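Local coordinates for protein integrase (Bovine immunodeficiency virus, PDB 3KKS) that probably catalyses, as retroviral integrases do, the insertion of the viral DNA copy into host DNA, being the catalytic core domain of that enzyme, at residues Thr10-Thr15 with Glu114-Ala119; Ile16-Val21 with Leu39-Cys44; Ala30-Glu35 with Ala118-Ala123; Cys44-Ile49 with Glu71-Tyr76. One frame throughout, in Å; residues are numbered along the deposited sequence.

Contact 1: Thr10-Thr15 with Glu114-Ala119. With ACT (acetate ion), chain C.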
loop_
_atom_site.group_PDB
_atom_site.type_symbol
_atom_site.label_atom_id
_atom_site.label_comp_id
_atom_site.label_asym_id
_atom_site.label_seq_id
_atom_site.Cartn_x
_atom_site.Cartn_y
_atom_site.Cartn_z
ATOM N N THR A 10 -9.659 -0.048 2.749
ATOM C CA THR A 10 -10.560 1.023 2.375
ATOM C C THR A 10 -11.703 0.424 1.596
ATOM O O THR A 10 -11.705 -0.764 1.283
ATOM C CB THR A 10 -9.882 2.069 1.484
ATOM O OG1 THR A 10 -9.510 1.463 0.240
ATOM C CG2 THR A 10 -8.652 2.624 2.163
ATOM N N HIS A 11 -12.674 1.264 1.282
ATOM C CA HIS A 11 -13.826 0.834 0.524
ATOM C C HIS A 11 -14.039 1.741 -0.657
ATOM O O HIS A 11 -13.869 2.952 -0.588
ATOM C CB HIS A 11 -15.082 0.856 1.389
ATOM C CG HIS A 11 -15.000 -0.028 2.584
ATOM N ND1 HIS A 11 -15.607 -1.263 2.647
ATOM C CD2 HIS A 11 -14.326 0.121 3.754
ATOM C CE1 HIS A 11 -15.309 -1.839 3.796
ATOM N NE2 HIS A 11 -14.535 -1.023 4.485
ATOM N N TRP A 12 -14.419 1.106 -1.746
ATOM C CA TRP A 12 -14.727 1.757 -2.999
ATOM C C TRP A 12 -16.000 1.017 -3.377
ATOM O O TRP A 12 -15.937 -0.105 -3.856
ATOM C CB TRP A 12 -13.627 1.476 -3.995
ATOM C CG TRP A 12 -13.957 2.042 -5.297
ATOM C CD1 TRP A 12 -14.275 1.371 -6.426
ATOM C CD2 TRP A 12 -13.971 3.422 -5.613
ATOM N NE1 TRP A 12 -14.478 2.257 -7.451
ATOM C CE2 TRP A 12 -14.295 3.527 -6.979
ATOM C CE3 TRP A 12 -13.730 4.589 -4.876
ATOM C CZ2 TRP A 12 -14.393 4.760 -7.629
ATOM C CZ3 TRP A 12 -13.825 5.833 -5.525
ATOM C CH2 TRP A 12 -14.151 5.901 -6.892
ATOM N N ASN A 13 -17.148 1.633 -3.106
ATOM C CA ASN A 13 -18.447 1.005 -3.323
ATOM C C ASN A 13 -18.481 -0.235 -2.461
ATOM O O ASN A 13 -18.024 -0.197 -1.331
ATOM C CB ASN A 13 -18.646 0.668 -4.785
ATOM C CG ASN A 13 -18.459 1.864 -5.643
ATOM O OD1 ASN A 13 -18.823 2.972 -5.246
ATOM N ND2 ASN A 13 -17.880 1.673 -6.820
ATOM N N LYS A 14 -18.971 -1.348 -2.987
ATOM C CA LYS A 14 -19.027 -2.565 -2.177
ATOM C C LYS A 14 -17.715 -3.313 -2.076
ATOM O O LYS A 14 -17.552 -4.193 -1.238
ATOM C CB LYS A 14 -20.101 -3.509 -2.706
ATOM N N THR A 15 -16.763 -2.959 -2.920
ATOM C CA THR A 15 -15.494 -3.659 -2.891
ATOM C C THR A 15 -14.553 -3.144 -1.809
ATOM O O THR A 15 -14.422 -1.938 -1.607
ATOM C CB THR A 15 -14.795 -3.568 -4.242
ATOM O OG1 THR A 15 -14.400 -2.218 -4.464
ATOM C CG2 THR A 15 -15.729 -3.997 -5.365
ATOM N N GLU A 114 -14.357 -3.467 -17.150
ATOM C CA GLU A 114 -15.466 -4.317 -16.743
ATOM C C GLU A 114 -15.395 -4.638 -15.257
ATOM O O GLU A 114 -16.415 -4.777 -14.589
ATOM C CB GLU A 114 -15.426 -5.632 -17.508
ATOM C CG GLU A 114 -15.914 -5.557 -18.924
ATOM C CD GLU A 114 -15.744 -6.879 -19.642
ATOM O OE1 GLU A 114 -15.751 -7.933 -18.955
ATOM O OE2 GLU A 114 -15.616 -6.858 -20.889
ATOM N N THR A 115 -14.175 -4.750 -14.747
ATOM C CA THR A 115 -13.954 -5.113 -13.356
ATOM C C THR A 115 -13.253 -4.026 -12.557
ATOM O O THR A 115 -12.512 -3.212 -13.109
ATOM C CB THR A 115 -13.077 -6.373 -13.271
ATOM O OG1 THR A 115 -11.746 -6.052 -13.707
ATOM C CG2 THR A 115 -13.632 -7.481 -14.168
ATOM N N VAL A 116 -13.479 -4.038 -11.250
ATOM C CA VAL A 116 -12.856 -3.075 -10.351
ATOM C C VAL A 116 -11.365 -3.385 -10.230
ATOM O O VAL A 116 -10.546 -2.478 -10.089
ATOM C CB VAL A 116 -13.476 -3.135 -8.932
ATOM C CG1 VAL A 116 -12.887 -2.040 -8.057
ATOM C CG2 VAL A 116 -14.981 -2.972 -9.014
ATOM N N GLU A 117 -11.015 -4.667 -10.282
ATOM C CA GLU A 117 -9.620 -5.064 -10.175
ATOM C C GLU A 117 -8.791 -4.528 -11.348
ATOM O O GLU A 117 -7.648 -4.125 -11.161
ATOM C CB GLU A 117 -9.492 -6.594 -10.058
ATOM C CG GLU A 117 -10.660 -7.395 -10.623
ATOM C CD GLU A 117 -11.840 -7.538 -9.660
ATOM O OE1 GLU A 117 -12.980 -7.288 -10.097
ATOM O OE2 GLU A 117 -11.641 -7.915 -8.485
ATOM N N ALA A 118 -9.356 -4.514 -12.551
ATOM C CA ALA A 118 -8.626 -3.983 -13.697
ATOM C C ALA A 118 -8.534 -2.460 -13.541
ATOM O O ALA A 118 -7.540 -1.839 -13.922
ATOM C CB ALA A 118 -9.341 -4.332 -14.991
ATOM N N ALA A 119 -9.579 -1.856 -12.986
ATOM C CA ALA A 119 -9.578 -0.415 -12.765
ATOM C C ALA A 119 -8.515 -0.052 -11.723
ATOM O O ALA A 119 -7.854 0.981 -11.842
ATOM C CB ALA A 119 -10.950 0.057 -12.296
HETATM C C ACT C . -11.519 -5.421 -17.465
HETATM O O ACT C . -12.001 -4.912 -18.463
HETATM O OXT ACT C . -12.028 -5.236 -16.380
HETATM C CH3 ACT C . -10.299 -6.300 -17.589
#

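Contact 2: Ile16-Val21 with Leu39-Cys44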
loop_
_atom_site.group_PDB
_atom_site.type_symbol
_atom_site.label_atom_id
_atom_site.label_comp_id
_atom_site.label_asym_id
_atom_site.label_seq_id
_atom_site.Cartn_x
_atom_site.Cartn_y
_atom_site.Cartn_z
ATOM N N ILE A 16 -13.923 -4.074 -1.098
ATOM C CA ILE A 16 -12.969 -3.732 -0.048
ATOM C C ILE A 16 -11.591 -3.729 -0.704
ATOM O O ILE A 16 -11.286 -4.609 -1.509
ATOM C CB ILE A 16 -12.923 -4.790 1.081
ATOM C CG1 ILE A 16 -14.332 -5.109 1.592
ATOM C CG2 ILE A 16 -12.053 -4.275 2.226
ATOM C CD1 ILE A 16 -14.352 -6.205 2.657
ATOM N N ILE A 17 -10.749 -2.764 -0.361
ATOM C CA ILE A 17 -9.424 -2.714 -0.966
ATOM C C ILE A 17 -8.309 -2.488 0.048
ATOM O O ILE A 17 -8.285 -1.470 0.740
ATOM C CB ILE A 17 -9.352 -1.599 -2.039
ATOM C CG1 ILE A 17 -10.287 -1.936 -3.201
ATOM C CG2 ILE A 17 -7.917 -1.445 -2.548
ATOM C CD1 ILE A 17 -10.491 -0.789 -4.179
ATOM N N TRP A 18 -7.406 -3.461 0.143
ATOM C CA TRP A 18 -6.255 -3.370 1.030
ATOM C C TRP A 18 -5.272 -2.446 0.318
ATOM O O TRP A 18 -5.012 -2.620 -0.872
ATOM C CB TRP A 18 -5.619 -4.741 1.205
ATOM C CG TRP A 18 -4.443 -4.750 2.124
ATOM C CD1 TRP A 18 -4.469 -4.738 3.494
ATOM C CD2 TRP A 18 -3.062 -4.818 1.752
ATOM N NE1 TRP A 18 -3.193 -4.803 3.991
ATOM C CE2 TRP A 18 -2.305 -4.855 2.942
ATOM C CE3 TRP A 18 -2.388 -4.857 0.518
ATOM C CZ2 TRP A 18 -0.908 -4.933 2.949
ATOM C CZ3 TRP A 18 -0.987 -4.936 0.522
ATOM C CH2 TRP A 18 -0.268 -4.976 1.731
ATOM N N VAL A 19 -4.720 -1.476 1.041
ATOM C CA VAL A 19 -3.792 -0.514 0.456
ATOM C C VAL A 19 -2.512 -0.320 1.261
ATOM O O VAL A 19 -2.549 -0.070 2.462
ATOM C CB VAL A 19 -4.473 0.873 0.313
ATOM C CG1 VAL A 19 -3.481 1.896 -0.250
ATOM C CG2 VAL A 19 -5.705 0.767 -0.582
ATOM N N ALA A 20 -1.368 -0.416 0.595
ATOM C CA ALA A 20 -0.097 -0.208 1.279
ATOM C C ALA A 20 0.670 0.890 0.561
ATOM O O ALA A 20 0.739 0.908 -0.665
ATOM C CB ALA A 20 0.731 -1.504 1.307
ATOM N N VAL A 21 1.239 1.816 1.330
ATOM C CA VAL A 21 2.005 2.906 0.751
ATOM C C VAL A 21 3.421 2.909 1.294
ATOM O O VAL A 21 3.625 2.852 2.510
ATOM C CB VAL A 21 1.370 4.279 1.061
ATOM C CG1 VAL A 21 2.209 5.398 0.427
ATOM C CG2 VAL A 21 -0.064 4.313 0.543
ATOM N N LEU A 39 -6.766 -13.361 7.496
ATOM C CA LEU A 39 -6.303 -14.273 6.464
ATOM C C LEU A 39 -6.039 -13.519 5.165
ATOM O O LEU A 39 -4.997 -13.693 4.541
ATOM C CB LEU A 39 -7.339 -15.386 6.246
ATOM C CG LEU A 39 -7.086 -16.496 5.212
ATOM C CD1 LEU A 39 -7.512 -16.033 3.846
ATOM C CD2 LEU A 39 -5.633 -16.907 5.216
ATOM N N GLN A 40 -6.980 -12.678 4.758
ATOM C CA GLN A 40 -6.796 -11.906 3.539
ATOM C C GLN A 40 -5.608 -10.973 3.728
ATOM O O GLN A 40 -4.725 -10.907 2.872
ATOM C CB GLN A 40 -8.048 -11.101 3.210
ATOM C CG GLN A 40 -9.255 -11.962 2.901
ATOM C CD GLN A 40 -8.941 -13.051 1.907
ATOM O OE1 GLN A 40 -8.277 -12.813 0.896
ATOM N NE2 GLN A 40 -9.421 -14.258 2.184
ATOM N N VAL A 41 -5.571 -10.270 4.856
ATOM C CA VAL A 41 -4.463 -9.365 5.122
ATOM C C VAL A 41 -3.115 -10.081 5.015
ATOM O O VAL A 41 -2.167 -9.541 4.449
ATOM C CB VAL A 41 -4.591 -8.710 6.507
ATOM C CG1 VAL A 41 -3.296 -7.971 6.863
ATOM C CG2 VAL A 41 -5.754 -7.721 6.494
ATOM N N ALA A 42 -3.033 -11.296 5.551
ATOM C CA ALA A 42 -1.800 -12.074 5.496
ATOM C C ALA A 42 -1.417 -12.361 4.049
ATOM O O ALA A 42 -0.246 -12.288 3.682
ATOM C CB ALA A 42 -1.974 -13.375 6.256
ATOM N N LEU A 43 -2.407 -12.697 3.230
ATOM C CA LEU A 43 -2.165 -12.975 1.817
ATOM C C LEU A 43 -1.592 -11.707 1.161
ATOM O O LEU A 43 -0.637 -11.775 0.388
ATOM C CB LEU A 43 -3.479 -13.386 1.145
ATOM C CG LEU A 43 -3.691 -14.863 0.789
ATOM C CD1 LEU A 43 -2.879 -15.748 1.695
ATOM C CD2 LEU A 43 -5.170 -15.203 0.872
ATOM N N CYS A 44 -2.177 -10.557 1.490
ATOM C CA CYS A 44 -1.718 -9.281 0.956
ATOM C C CYS A 44 -0.272 -8.980 1.346
ATOM O O CYS A 44 0.514 -8.529 0.515
ATOM C CB CYS A 44 -2.625 -8.148 1.436
ATOM S SG CYS A 44 -4.231 -8.100 0.609
#

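Contact 3: Ala30-Glu35 with Ala118-Ala123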
loop_
_atom_site.group_PDB
_atom_site.type_symbol
_atom_site.label_atom_id
_atom_site.label_comp_id
_atom_site.label_asym_id
_atom_site.label_seq_id
_atom_site.Cartn_x
_atom_site.Cartn_y
_atom_site.Cartn_z
ATOM N N ALA A 30 -1.957 -1.912 -3.902
ATOM C CA ALA A 30 -3.309 -2.164 -3.419
ATOM C C ALA A 30 -3.810 -3.469 -3.989
ATOM O O ALA A 30 -3.290 -3.950 -4.995
ATOM C CB ALA A 30 -4.245 -1.013 -3.821
ATOM N N GLN A 31 -4.832 -4.030 -3.356
ATOM C CA GLN A 31 -5.373 -5.308 -3.797
ATOM C C GLN A 31 -6.813 -5.417 -3.324
ATOM O O GLN A 31 -7.111 -5.070 -2.186
ATOM C CB GLN A 31 -4.561 -6.440 -3.162
ATOM C CG GLN A 31 -4.245 -7.602 -4.068
ATOM C CD GLN A 31 -2.970 -7.391 -4.863
ATOM O OE1 GLN A 31 -2.867 -6.468 -5.669
ATOM N NE2 GLN A 31 -1.989 -8.253 -4.637
ATOM N N VAL A 32 -7.709 -5.881 -4.188
ATOM C CA VAL A 32 -9.101 -6.063 -3.784
ATOM C C VAL A 32 -9.158 -7.335 -2.936
ATOM O O VAL A 32 -8.505 -8.321 -3.266
ATOM C CB VAL A 32 -10.035 -6.287 -4.992
ATOM C CG1 VAL A 32 -11.441 -6.625 -4.495
ATOM C CG2 VAL A 32 -10.065 -5.061 -5.873
ATOM N N ILE A 33 -9.925 -7.326 -1.851
ATOM C CA ILE A 33 -10.038 -8.527 -1.021
ATOM C C ILE A 33 -11.510 -8.913 -0.772
ATOM O O ILE A 33 -12.386 -8.048 -0.701
ATOM C CB ILE A 33 -9.302 -8.353 0.326
ATOM C CG1 ILE A 33 -9.814 -7.118 1.054
ATOM C CG2 ILE A 33 -7.791 -8.233 0.083
ATOM C CD1 ILE A 33 -9.172 -6.915 2.385
ATOM N N PRO A 34 -11.791 -10.225 -0.649
ATOM C CA PRO A 34 -13.127 -10.786 -0.419
ATOM C C PRO A 34 -13.824 -10.281 0.835
ATOM O O PRO A 34 -15.033 -10.045 0.835
ATOM C CB PRO A 34 -12.862 -12.288 -0.347
ATOM C CG PRO A 34 -11.670 -12.470 -1.205
ATOM C CD PRO A 34 -10.804 -11.310 -0.775
ATOM N N GLU A 35 -13.055 -10.124 1.905
ATOM C CA GLU A 35 -13.590 -9.658 3.174
ATOM C C GLU A 35 -12.441 -9.220 4.074
ATOM O O GLU A 35 -11.304 -9.667 3.896
ATOM C CB GLU A 35 -14.388 -10.782 3.838
ATOM C CG GLU A 35 -13.666 -12.124 3.858
ATOM C CD GLU A 35 -14.465 -13.220 4.553
ATOM O OE1 GLU A 35 -14.004 -14.381 4.554
ATOM O OE2 GLU A 35 -15.550 -12.924 5.101
ATOM N N ALA A 118 -9.356 -4.514 -12.551
ATOM C CA ALA A 118 -8.626 -3.983 -13.697
ATOM C C ALA A 118 -8.534 -2.460 -13.541
ATOM O O ALA A 118 -7.540 -1.839 -13.922
ATOM C CB ALA A 118 -9.341 -4.332 -14.991
ATOM N N ALA A 119 -9.579 -1.856 -12.986
ATOM C CA ALA A 119 -9.578 -0.415 -12.765
ATOM C C ALA A 119 -8.515 -0.052 -11.723
ATOM O O ALA A 119 -7.854 0.981 -11.842
ATOM C CB ALA A 119 -10.950 0.057 -12.296
ATOM N N LEU A 120 -8.354 -0.904 -10.712
ATOM C CA LEU A 120 -7.376 -0.671 -9.648
ATOM C C LEU A 120 -5.942 -0.749 -10.192
ATOM O O LEU A 120 -5.081 0.054 -9.836
ATOM C CB LEU A 120 -7.569 -1.692 -8.506
ATOM C CG LEU A 120 -6.567 -1.575 -7.342
ATOM C CD1 LEU A 120 -6.614 -0.165 -6.764
ATOM C CD2 LEU A 120 -6.885 -2.598 -6.255
ATOM N N SER A 121 -5.691 -1.724 -11.055
ATOM C CA SER A 121 -4.376 -1.879 -11.670
ATOM C C SER A 121 -3.998 -0.618 -12.447
ATOM O O SER A 121 -2.889 -0.103 -12.315
ATOM C CB SER A 121 -4.375 -3.075 -12.629
ATOM O OG SER A 121 -4.301 -4.295 -11.918
ATOM N N LEU A 122 -4.914 -0.122 -13.268
ATOM C CA LEU A 122 -4.624 1.081 -14.044
ATOM C C LEU A 122 -4.443 2.293 -13.134
ATOM O O LEU A 122 -3.643 3.178 -13.426
ATOM C CB LEU A 122 -5.740 1.358 -15.046
ATOM C CG LEU A 122 -5.908 0.389 -16.217
ATOM C CD1 LEU A 122 -7.092 0.860 -17.056
ATOM C CD2 LEU A 122 -4.651 0.350 -17.070
ATOM N N ALA A 123 -5.198 2.334 -12.041
ATOM C CA ALA A 123 -5.094 3.442 -11.102
ATOM C C ALA A 123 -3.713 3.444 -10.440
ATOM O O ALA A 123 -3.157 4.509 -10.171
ATOM C CB ALA A 123 -6.183 3.344 -10.039
#

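Contact 4: Cys44-Ile49 with Glu71-Tyr76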
loop_
_atom_site.group_PDB
_atom_site.type_symbol
_atom_site.label_atom_id
_atom_site.label_comp_id
_atom_site.label_asym_id
_atom_site.label_seq_id
_atom_site.Cartn_x
_atom_site.Cartn_y
_atom_site.Cartn_z
ATOM N N CYS A 44 -2.177 -10.557 1.490
ATOM C CA CYS A 44 -1.718 -9.281 0.956
ATOM C C CYS A 44 -0.272 -8.980 1.346
ATOM O O CYS A 44 0.514 -8.529 0.515
ATOM C CB CYS A 44 -2.625 -8.148 1.436
ATOM S SG CYS A 44 -4.231 -8.100 0.609
ATOM N N ILE A 45 0.076 -9.228 2.607
ATOM C CA ILE A 45 1.442 -8.988 3.076
ATOM C C ILE A 45 2.429 -9.906 2.356
ATOM O O ILE A 45 3.515 -9.482 1.984
ATOM C CB ILE A 45 1.569 -9.219 4.601
ATOM C CG1 ILE A 45 0.732 -8.189 5.364
ATOM C CG2 ILE A 45 3.026 -9.112 5.029
ATOM C CD1 ILE A 45 0.746 -8.398 6.873
ATOM N N LEU A 46 2.052 -11.166 2.170
ATOM C CA LEU A 46 2.920 -12.118 1.479
ATOM C C LEU A 46 3.173 -11.672 0.044
ATOM O O LEU A 46 4.287 -11.818 -0.463
ATOM C CB LEU A 46 2.311 -13.525 1.517
ATOM C CG LEU A 46 2.508 -14.244 2.865
ATOM C CD1 LEU A 46 1.652 -15.487 2.935
ATOM C CD2 LEU A 46 3.973 -14.601 3.054
ATOM N N GLN A 47 2.142 -11.125 -0.602
ATOM C CA GLN A 47 2.263 -10.616 -1.973
ATOM C C GLN A 47 3.189 -9.397 -1.987
ATOM O O GLN A 47 4.029 -9.245 -2.870
ATOM C CB GLN A 47 0.900 -10.179 -2.512
ATOM C CG GLN A 47 -0.058 -11.291 -2.929
ATOM C CD GLN A 47 0.049 -11.644 -4.410
ATOM O OE1 GLN A 47 0.186 -10.763 -5.263
ATOM N NE2 GLN A 47 -0.031 -12.936 -4.721
ATOM N N LEU A 48 3.017 -8.520 -1.001
ATOM C CA LEU A 48 3.830 -7.314 -0.902
ATOM C C LEU A 48 5.297 -7.668 -0.686
ATOM O O LEU A 48 6.183 -7.119 -1.340
ATOM C CB LEU A 48 3.355 -6.448 0.264
ATOM C CG LEU A 48 3.923 -5.026 0.255
ATOM C CD1 LEU A 48 3.280 -4.226 -0.885
ATOM C CD2 LEU A 48 3.653 -4.356 1.585
ATOM N N ILE A 49 5.537 -8.591 0.237
ATOM C CA ILE A 49 6.889 -9.024 0.564
ATOM C C ILE A 49 7.487 -9.786 -0.620
ATOM O O ILE A 49 8.700 -9.839 -0.790
ATOM C CB ILE A 49 6.865 -9.899 1.860
ATOM C CG1 ILE A 49 7.972 -9.452 2.809
ATOM C CG2 ILE A 49 6.974 -11.387 1.520
ATOM C CD1 ILE A 49 9.368 -9.655 2.270
ATOM N N GLU A 71 0.916 -10.909 13.493
ATOM C CA GLU A 71 2.074 -10.671 14.345
ATOM C C GLU A 71 3.139 -11.736 14.112
ATOM O O GLU A 71 4.323 -11.430 13.990
ATOM C CB GLU A 71 1.655 -10.673 15.816
ATOM C CG GLU A 71 1.745 -9.303 16.490
ATOM C CD GLU A 71 0.391 -8.753 16.897
ATOM O OE1 GLU A 71 -0.376 -9.491 17.556
ATOM O OE2 GLU A 71 0.098 -7.582 16.565
ATOM N N ASN A 72 2.726 -12.994 14.053
ATOM C CA ASN A 72 3.691 -14.057 13.819
ATOM C C ASN A 72 4.211 -14.039 12.374
ATOM O O ASN A 72 5.373 -14.354 12.123
ATOM C CB ASN A 72 3.079 -15.420 14.151
ATOM C CG ASN A 72 2.861 -15.613 15.647
ATOM O OD1 ASN A 72 3.476 -14.936 16.471
ATOM N ND2 ASN A 72 1.994 -16.551 16.002
ATOM N N LEU A 73 3.355 -13.660 11.429
ATOM C CA LEU A 73 3.761 -13.601 10.030
ATOM C C LEU A 73 4.900 -12.598 9.836
ATOM O O LEU A 73 5.867 -12.870 9.121
ATOM C CB LEU A 73 2.573 -13.217 9.143
ATOM C CG LEU A 73 2.921 -12.974 7.671
ATOM C CD1 LEU A 73 3.694 -14.167 7.133
ATOM C CD2 LEU A 73 1.659 -12.736 6.861
ATOM N N CYS A 74 4.788 -11.439 10.479
ATOM C CA CYS A 74 5.823 -10.425 10.368
ATOM C C CYS A 74 7.111 -10.880 11.042
ATOM O O CYS A 74 8.204 -10.551 10.582
ATOM C CB CYS A 74 5.353 -9.110 10.981
ATOM S SG CYS A 74 4.089 -8.261 10.006
ATOM N N LYS A 75 6.991 -11.622 12.138
ATOM C CA LYS A 75 8.184 -12.120 12.817
ATOM C C LYS A 75 8.846 -13.145 11.906
ATOM O O LYS A 75 10.065 -13.165 11.761
ATOM C CB LYS A 75 7.813 -12.748 14.163
ATOM C CG LYS A 75 7.432 -11.709 15.204
ATOM C CD LYS A 75 6.787 -12.316 16.435
ATOM C CE LYS A 75 6.360 -11.216 17.398
ATOM N NZ LYS A 75 5.717 -11.741 18.630
ATOM N N TYR A 76 8.026 -13.977 11.276
ATOM C CA TYR A 76 8.518 -14.993 10.359
ATOM C C TYR A 76 9.212 -14.358 9.157
ATOM O O TYR A 76 10.228 -14.864 8.684
ATOM C CB TYR A 76 7.359 -15.873 9.877
ATOM C CG TYR A 76 7.700 -16.702 8.661
ATOM C CD1 TYR A 76 8.748 -17.621 8.696
ATOM C CD2 TYR A 76 7.001 -16.541 7.461
ATOM C CE1 TYR A 76 9.099 -18.356 7.569
ATOM C CE2 TYR A 76 7.344 -17.273 6.324
ATOM C CZ TYR A 76 8.395 -18.180 6.387
ATOM O OH TYR A 76 8.756 -18.907 5.276
#

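Contact 1: Thr10-Thr15 with Glu114-Ala119
A single side chain, Val-116, carries the whole helix side of this contact, meeting both Trp-12 and Thr-15, while the polar start of the same helix is occupied by an acetate ion. CG1 of Val-116 comes up to CD1 of the Trp-12 indole at 4.0 Å, at a slant that is neither face nor edge, and lies as close to OG1 of Thr-15, at 3.9 Å. The other methyl, CG2, meets CG2 of Thr-15 tip to tip at 3.9 Å. With chi1 of Val-116 at -175°, CG1 stands anti to the backbone N and CG2 anti to the carbonyl carbon, and both branches face the turn. No hydrogen bond crosses, and the buried area is small, 110 Å² with both sides summed.

Polar bonds lie beside the contact, not across it. Thr-15 OG1 donates to Trp-12 O at 2.7 Å, in the carbonyl plane, which turns CG2 of Thr-15 toward the helix. At the helix start, Thr-115 OG1 accepts from Ala-118 N at 3.1 Å and donates to acetate OXT at 2.8 Å. The acetate, probably from the crystallisation liquor, also takes the N-H of Thr-115 on OXT at 2.7 Å and that of Glu-114 on O, the latter nearly straight at 172°. Backbone N-H groups near a helix start would be expected to favour such an anion.

Trp-12 also packs on Leu-106 and Ala-107 of helix 89-109. The arrangement joins a type II' beta turn, Trp-12 to Thr-15, closing a beta hairpin, to the first turn of helix 116-129, just after its N-cap Thr-115.

Contact 2: Ile16-Val21 with Leu39-Cys44
Two first torsions set this contact: that of Trp-18, with CG anti to the backbone N, carries the indole toward helix 38-51, and chi1 of Cys-44, -74°, swings SG beside its own backbone N. The consequence is that CB of Cys-44, rather than its sulfur, sits above the middle of the indole. It lies 3.4 Å from the centroid of the six-membered ring of Trp-18 and 14° off the ring normal, a CH-pi contact over one face. Its nearest ring atom is CD2 of Trp-18, also 3.4 Å away. SG of Cys-44 reaches the five-membered ring obliquely, 4.1 Å from that centroid of Trp-18 and 35° off the normal, a sulfur-aromatic contact.

Val-41, one helical turn earlier, adds a looser touch: its CG1 is 4.3 Å from NE1 of Trp-18, again at an oblique angle. NE1 is buried here and has no hydrogen-bond partner in the model, so the indole is held by packing alone. No hydrogen bond links the two segments, which bury 181 Å² in all.

Strand 15-22 is flanked by strands 4-12 and 28-33, and Trp-18 also touches Met-7 and Asn-9 of the former. Ile-17 and Val-19 pack on helix 89-109, so Trp-18 serves the helix 38-51 side of the sheet. Behind Val-41 and Ala-42 lies Ile-70 of helix 68-76, the next helix outward.

Contact 3: Ala30-Glu35 with Ala118-Ala123
Apolar side-chain contacts come first, and they converge on Leu-120. Its CD1 meets CB of Ala-30 at 3.9 Å, with CD2 of Leu-120 equally near the same methyl, so the fork of the leucine closes on the alanine. From two residues along the strand, CG2 of Val-32 approaches CD2 of Leu-120 at 4.0 Å, the two side chains meeting at a slant. Chi1 of Leu-120 is 178°, with CG anti to the backbone N, and this projects both methyls off the helix onto the strand.

A second kind of contact is between side chain and backbone. CD2 of Leu-120 lies 3.8 Å from Gln-31 N, against the peptide that links Ala-30 to Gln-31. It thereby bridges Ala-30 and Val-32 while Gln-31 directs its CB away from the helix.

Hydrogen bonding takes no part across the interface; within the helix it is regular, as in Ala-123 N to Ala-119 O at 3.0 Å. The strand and helix segments run nearly antiparallel, at 168°, with their axes 8.9 Å apart at closest, and the nearest CA atoms, those of Ala-30 and Leu-120, are separated by 7.6 Å. The joint buries 134 Å².

Strand 28-33 is the outermost strand on this side of the sheet within the chain, beside strand 15-22, whose Ile-17 also touches both Ala-30 and Leu-120. Helix 116-129 rests in turn on helix 89-109 through Ala-123, which packs on Leu-102 and Leu-106, whereas Gln-31 and Ile-33 contact Cys-44 of helix 38-51.

Contact 4: Cys44-Ile49 with Glu71-Tyr76
Leu-73 forms the inner shell, reaching from helix 68-76 to two consecutive residues of segment 44-49, with Ala-42 a further neighbour on the same helix. Its CD2 comes to CB of Ile-45 at 4.2 Å, and so touches the branch point of that side chain rather than the end of it. Its other methyl, CD1, meets CD2 of Leu-46 at 4.1 Å, the two leucines passing at a slant. Every contact across the interface is apolar and at ordinary van der Waals range, with no hydrogen bond, and the two segments bury 178 Å² together.

Two torsions place the leucines. Chi1 of Leu-73 is 174°, which puts CG opposite the backbone N and extends the fork across the gap between the helices. In Leu-46, chi1 of -78° sets CG beside the backbone N, and although its CB points neither toward nor away from helix 68-76, the end of the chain comes nearer to Leu-73. The nearest CA atoms are those of Ile-45 and Cys-74, 8.6 Å apart.

Outside this shell, each helix is held by its own main-chain bonds, among them Ile-49 N to Ile-45 O at 2.8 Å and Tyr-76 N to Asn-72 O at 2.8 Å. Ile-45 and Ile-49 also touch Leu-77, just beyond the end of helix 68-76, and Cys-74 packs on Lys-81 of strand 80-83. On the sheet side, Leu-48 packs on Trp-18 and Ala-20 of strand 15-22. This is apolar helix-to-helix packing on one flank of the mixed beta sheet, in keeping with the RNase H-like fold of retroviral integrase cores.

In the fold
Contact 2 is the buried one, contact 1 lies at the surface, and contacts 3 and 4 are partly buried. Contacts 1 and 3 share helix 116-129, through Val-116 and Leu-120 respectively; contacts 2 and 4 share helix 38-51 and the residue Cys-44. Strands 4-12, 15-22 and 28-33, neighbours in one sheet, bring contacts 1, 2 and 3 together, with probable hydrogen bonds from Ile-17 N to Thr-10 O and from Trp-18 N to Gln-31 O. Contact 4 joins two helices and involves no strand directly. Aromatic-face chemistry marks contact 2, purely aliphatic packing contact 4, aliphatic packing with a methyl against the strand backbone contact 3, and polar capping with a bound anion accompanies contact 1.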